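Ribokinase (Arabidopsis thaliana, PDB 6ILS) phosphorylates D-ribose at O-5, using ATP and a divalent cation, most likely magnesium, to give D-ribose 5-phosphate. Local coordinates at residues V211-V222 with S231-K239. Numbering follows the deposited sequence.
Sequences VAKCHKLGVKQV and SALFIQGEK
Val211 lays both methyls on Phe234: CG2 sits over a ring face, 3.9 Å from the centroid, as a CH-pi contact, while CG1, anti to the backbone N (chi1 167°), reaches Phe234 CB at 3.5 Å. One turn on, the His215 ring lies between Val211 O on one face and Gln236 on the other, where Gln236 CB stands 3.8 Å from the ring centroid and the side-chain amide continues past CB of His215, its plane 18° from the ring. A nearly straight in-plane bond from His215 ND1 to Val219 O (2.8 Å) fixes the ring's rotation, so an alanine here would probably leave Val219 O without this donor and open a gap beneath Gln236. Gly218, with positive phi, closes helix 204-216 in a Schellman motif, and the chain turns into strand 221-225, which forms a beta hairpin with strand 231-235 near one edge of the large mixed sheet of this PfkB-family kinase. Lys220 O accepts Gln236 N at 2.8 Å; one water joins Lys220 NZ, Gln236 OE1 and His215 O. Gln221 pairs with Ile235 at a non-hydrogen-bonded position, their side chains alongside each other, Gln221 CG 4.0 Å from Ile235 CG1. On the sheet face toward the helix, Val222 and Phe234 form the hydrogen-bonded pair, Val222 N to Phe234 O and Phe234 N to Val222 O, each 2.8 Å.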
loop_
_atom_site.group_PDB
_atom_site.type_symbol
_atom_site.label_atom_id
_atom_site.label_comp_id
_atom_site.label_asym_id
_atom_site.label_seq_id
_atom_site.Cartn_x
_atom_site.Cartn_y
_atom_site.Cartn_z
ATOM N N VAL B 211 17.538 -23.358 -24.938
ATOM C CA VAL B 211 16.337 -23.320 -25.767
ATOM C C VAL B 211 16.047 -24.672 -26.422
ATOM O O VAL B 211 14.888 -25.087 -26.538
ATOM C CB VAL B 211 16.446 -22.217 -26.872
ATOM C CG1 VAL B 211 15.358 -22.391 -27.923
ATOM C CG2 VAL B 211 16.395 -20.803 -26.235
ATOM N N ALA B 212 17.098 -25.361 -26.860
ATOM C CA ALA B 212 16.939 -26.719 -27.385
ATOM C C ALA B 212 16.279 -27.615 -26.321
ATOM O O ALA B 212 15.410 -28.423 -26.639
ATOM C CB ALA B 212 18.295 -27.292 -27.825
ATOM N N LYS B 213 16.689 -27.455 -25.065
ATOM C CA LYS B 213 16.018 -28.127 -23.950
ATOM C C LYS B 213 14.534 -27.755 -23.901
ATOM O O LYS B 213 13.691 -28.616 -23.670
ATOM C CB LYS B 213 16.678 -27.774 -22.623
ATOM N N CYS B 214 14.216 -26.477 -24.133
ATOM C CA CYS B 214 12.816 -26.053 -24.183
ATOM C C CYS B 214 12.070 -26.731 -25.323
ATOM O O CYS B 214 10.911 -27.081 -25.179
ATOM C CB CYS B 214 12.689 -24.521 -24.318
ATOM S SG CYS B 214 13.291 -23.647 -22.909
ATOM N N HIS B 215 12.723 -26.913 -26.462
ATOM C CA HIS B 215 12.088 -27.577 -27.596
ATOM C C HIS B 215 11.750 -29.037 -27.237
ATOM O O HIS B 215 10.805 -29.620 -27.776
ATOM C CB HIS B 215 12.996 -27.556 -28.825
ATOM C CG HIS B 215 13.134 -26.213 -29.484
ATOM N ND1 HIS B 215 12.145 -25.247 -29.446
ATOM C CD2 HIS B 215 14.141 -25.688 -30.224
ATOM C CE1 HIS B 215 12.545 -24.185 -30.122
ATOM N NE2 HIS B 215 13.754 -24.425 -30.606
ATOM N N LYS B 216 12.548 -29.623 -26.342
ATOM C CA LYS B 216 12.339 -31.009 -25.906
ATOM C C LYS B 216 11.180 -31.074 -24.924
ATOM O O LYS B 216 10.416 -32.039 -24.915
ATOM C CB LYS B 216 13.612 -31.594 -25.277
ATOM C CG LYS B 216 14.750 -31.834 -26.262
ATOM C CD LYS B 216 16.028 -32.278 -25.545
ATOM C CE LYS B 216 17.170 -32.548 -26.526
ATOM N NZ LYS B 216 18.449 -32.880 -25.823
ATOM N N LEU B 217 11.032 -30.031 -24.111
ATOM C CA LEU B 217 9.880 -29.939 -23.221
ATOM C C LEU B 217 8.585 -29.626 -23.989
ATOM O O LEU B 217 7.575 -29.333 -23.372
ATOM C CB LEU B 217 10.109 -28.876 -22.137
ATOM C CG LEU B 217 11.358 -28.913 -21.241
ATOM C CD1 LEU B 217 11.771 -27.523 -20.779
ATOM C CD2 LEU B 217 11.086 -29.708 -20.034
ATOM N N GLY B 218 8.613 -29.670 -25.322
ATOM C CA GLY B 218 7.408 -29.472 -26.125
ATOM C C GLY B 218 7.104 -28.060 -26.649
ATOM O O GLY B 218 6.070 -27.831 -27.279
ATOM N N VAL B 219 7.991 -27.102 -26.414
ATOM C CA VAL B 219 7.701 -25.732 -26.852
ATOM C C VAL B 219 8.402 -25.399 -28.170
ATOM O O VAL B 219 9.627 -25.406 -28.239
ATOM C CB VAL B 219 8.108 -24.704 -25.796
ATOM C CG1 VAL B 219 7.502 -23.331 -26.152
ATOM C CG2 VAL B 219 7.655 -25.148 -24.423
ATOM N N LYS B 220 7.609 -25.092 -29.194
ATOM C CA LYS B 220 8.099 -24.847 -30.551
ATOM C C LYS B 220 8.801 -23.503 -30.714
ATOM O O LYS B 220 9.713 -23.367 -31.540
ATOM C CB LYS B 220 6.941 -24.908 -31.555
ATOM C CG LYS B 220 6.188 -26.226 -31.575
ATOM C CD LYS B 220 7.027 -27.352 -32.139
ATOM C CE LYS B 220 6.315 -28.699 -31.988
ATOM N NZ LYS B 220 6.362 -29.211 -30.582
ATOM N N GLN B 221 8.351 -22.507 -29.954
ATOM C CA GLN B 221 8.861 -21.138 -30.117
ATOM C C GLN B 221 9.227 -20.543 -28.781
ATOM O O GLN B 221 8.465 -20.633 -27.815
ATOM C CB GLN B 221 7.834 -20.249 -30.815
ATOM C CG GLN B 221 7.352 -20.775 -32.129
ATOM C CD GLN B 221 6.621 -19.721 -32.929
ATOM O OE1 GLN B 221 6.709 -18.530 -32.632
ATOM N NE2 GLN B 221 5.920 -20.149 -33.971
ATOM N N VAL B 222 10.420 -19.972 -28.709
ATOM C CA VAL B 222 10.888 -19.358 -27.489
ATOM C C VAL B 222 11.365 -17.938 -27.819
ATOM O O VAL B 222 12.211 -17.741 -28.687
ATOM C CB VAL B 222 12.011 -20.172 -26.829
ATOM C CG1 VAL B 222 12.421 -19.550 -25.495
ATOM C CG2 VAL B 222 11.559 -21.654 -26.634
ATOM N N SER B 231 17.201 -9.324 -27.629
ATOM C CA SER B 231 16.267 -10.422 -27.609
ATOM C C SER B 231 16.564 -11.390 -28.732
ATOM O O SER B 231 17.349 -11.099 -29.632
ATOM C CB SER B 231 14.834 -9.892 -27.729
ATOM O OG SER B 231 14.625 -9.297 -28.998
ATOM N N ALA B 232 15.920 -12.545 -28.697
ATOM C CA ALA B 232 16.022 -13.470 -29.816
ATOM C C ALA B 232 14.794 -14.361 -29.855
ATOM O O ALA B 232 14.227 -14.683 -28.809
ATOM C CB ALA B 232 17.310 -14.303 -29.728
ATOM N N LEU B 233 14.372 -14.711 -31.062
ATOM C CA LEU B 233 13.238 -15.583 -31.276
ATOM C C LEU B 233 13.729 -16.888 -31.882
ATOM O O LEU B 233 14.250 -16.907 -33.007
ATOM C CB LEU B 233 12.198 -14.948 -32.191
ATOM C CG LEU B 233 10.961 -15.804 -32.498
ATOM C CD1 LEU B 233 10.128 -16.060 -31.237
ATOM C CD2 LEU B 233 10.113 -15.156 -33.572
ATOM N N PHE B 234 13.584 -17.965 -31.116
ATOM C CA PHE B 234 13.921 -19.306 -31.600
ATOM C C PHE B 234 12.661 -20.033 -32.009
ATOM O O PHE B 234 11.711 -20.125 -31.233
ATOM C CB PHE B 234 14.636 -20.130 -30.526
ATOM C CG PHE B 234 15.936 -19.548 -30.054
ATOM C CD1 PHE B 234 15.962 -18.506 -29.132
ATOM C CD2 PHE B 234 17.139 -20.060 -30.503
ATOM C CE1 PHE B 234 17.159 -17.988 -28.685
ATOM C CE2 PHE B 234 18.341 -19.534 -30.063
ATOM C CZ PHE B 234 18.351 -18.503 -29.154
ATOM N N ILE B 235 12.654 -20.559 -33.224
ATOM C CA ILE B 235 11.555 -21.391 -33.703
ATOM C C ILE B 235 12.136 -22.746 -34.098
ATOM O O ILE B 235 13.120 -22.804 -34.832
ATOM C CB ILE B 235 10.847 -20.749 -34.888
ATOM C CG1 ILE B 235 10.308 -19.365 -34.495
ATOM C CG2 ILE B 235 9.733 -21.649 -35.399
ATOM C CD1 ILE B 235 9.671 -18.623 -35.633
ATOM N N GLN B 236 11.557 -23.826 -33.595
ATOM C CA GLN B 236 12.116 -25.148 -33.863
ATOM C C GLN B 236 12.196 -25.442 -35.357
ATOM O O GLN B 236 11.223 -25.269 -36.093
ATOM C CB GLN B 236 11.300 -26.230 -33.164
ATOM C CG GLN B 236 11.985 -27.576 -33.179
ATOM C CD GLN B 236 11.363 -28.525 -32.208
ATOM O OE1 GLN B 236 10.173 -28.433 -31.920
ATOM N NE2 GLN B 236 12.165 -29.444 -31.678
ATOM N N GLY B 237 13.377 -25.858 -35.809
ATOM C CA GLY B 237 13.596 -26.179 -37.211
ATOM C C GLY B 237 14.019 -24.990 -38.055
ATOM O O GLY B 237 14.224 -25.105 -39.266
ATOM N N GLU B 238 14.149 -23.832 -37.418
ATOM C CA GLU B 238 14.493 -22.616 -38.141
ATOM C C GLU B 238 15.705 -21.941 -37.513
ATOM O O GLU B 238 16.101 -22.255 -36.384
ATOM C CB GLU B 238 13.305 -21.639 -38.179
ATOM C CG GLU B 238 11.945 -22.275 -38.502
ATOM C CD GLU B 238 11.866 -22.887 -39.897
ATOM O OE1 GLU B 238 12.725 -22.566 -40.752
ATOM O OE2 GLU B 238 10.928 -23.683 -40.149
ATOM N N LYS B 239 16.305 -21.027 -38.268
ATOM C CA LYS B 239 17.417 -20.236 -37.776
ATOM C C LYS B 239 16.865 -19.199 -36.794
ATOM O O LYS B 239 15.840 -18.593 -37.072
ATOM C CB LYS B 239 18.137 -19.556 -38.943
ATOM C CG LYS B 239 19.412 -18.837 -38.566
ATOM C CD LYS B 239 19.966 -18.046 -39.756
ATOM C CE LYS B 239 21.125 -17.153 -39.328
ATOM N NZ LYS B 239 21.654 -16.332 -40.457
HETATM O O HOH W 1 9.077 -28.784 -29.427
#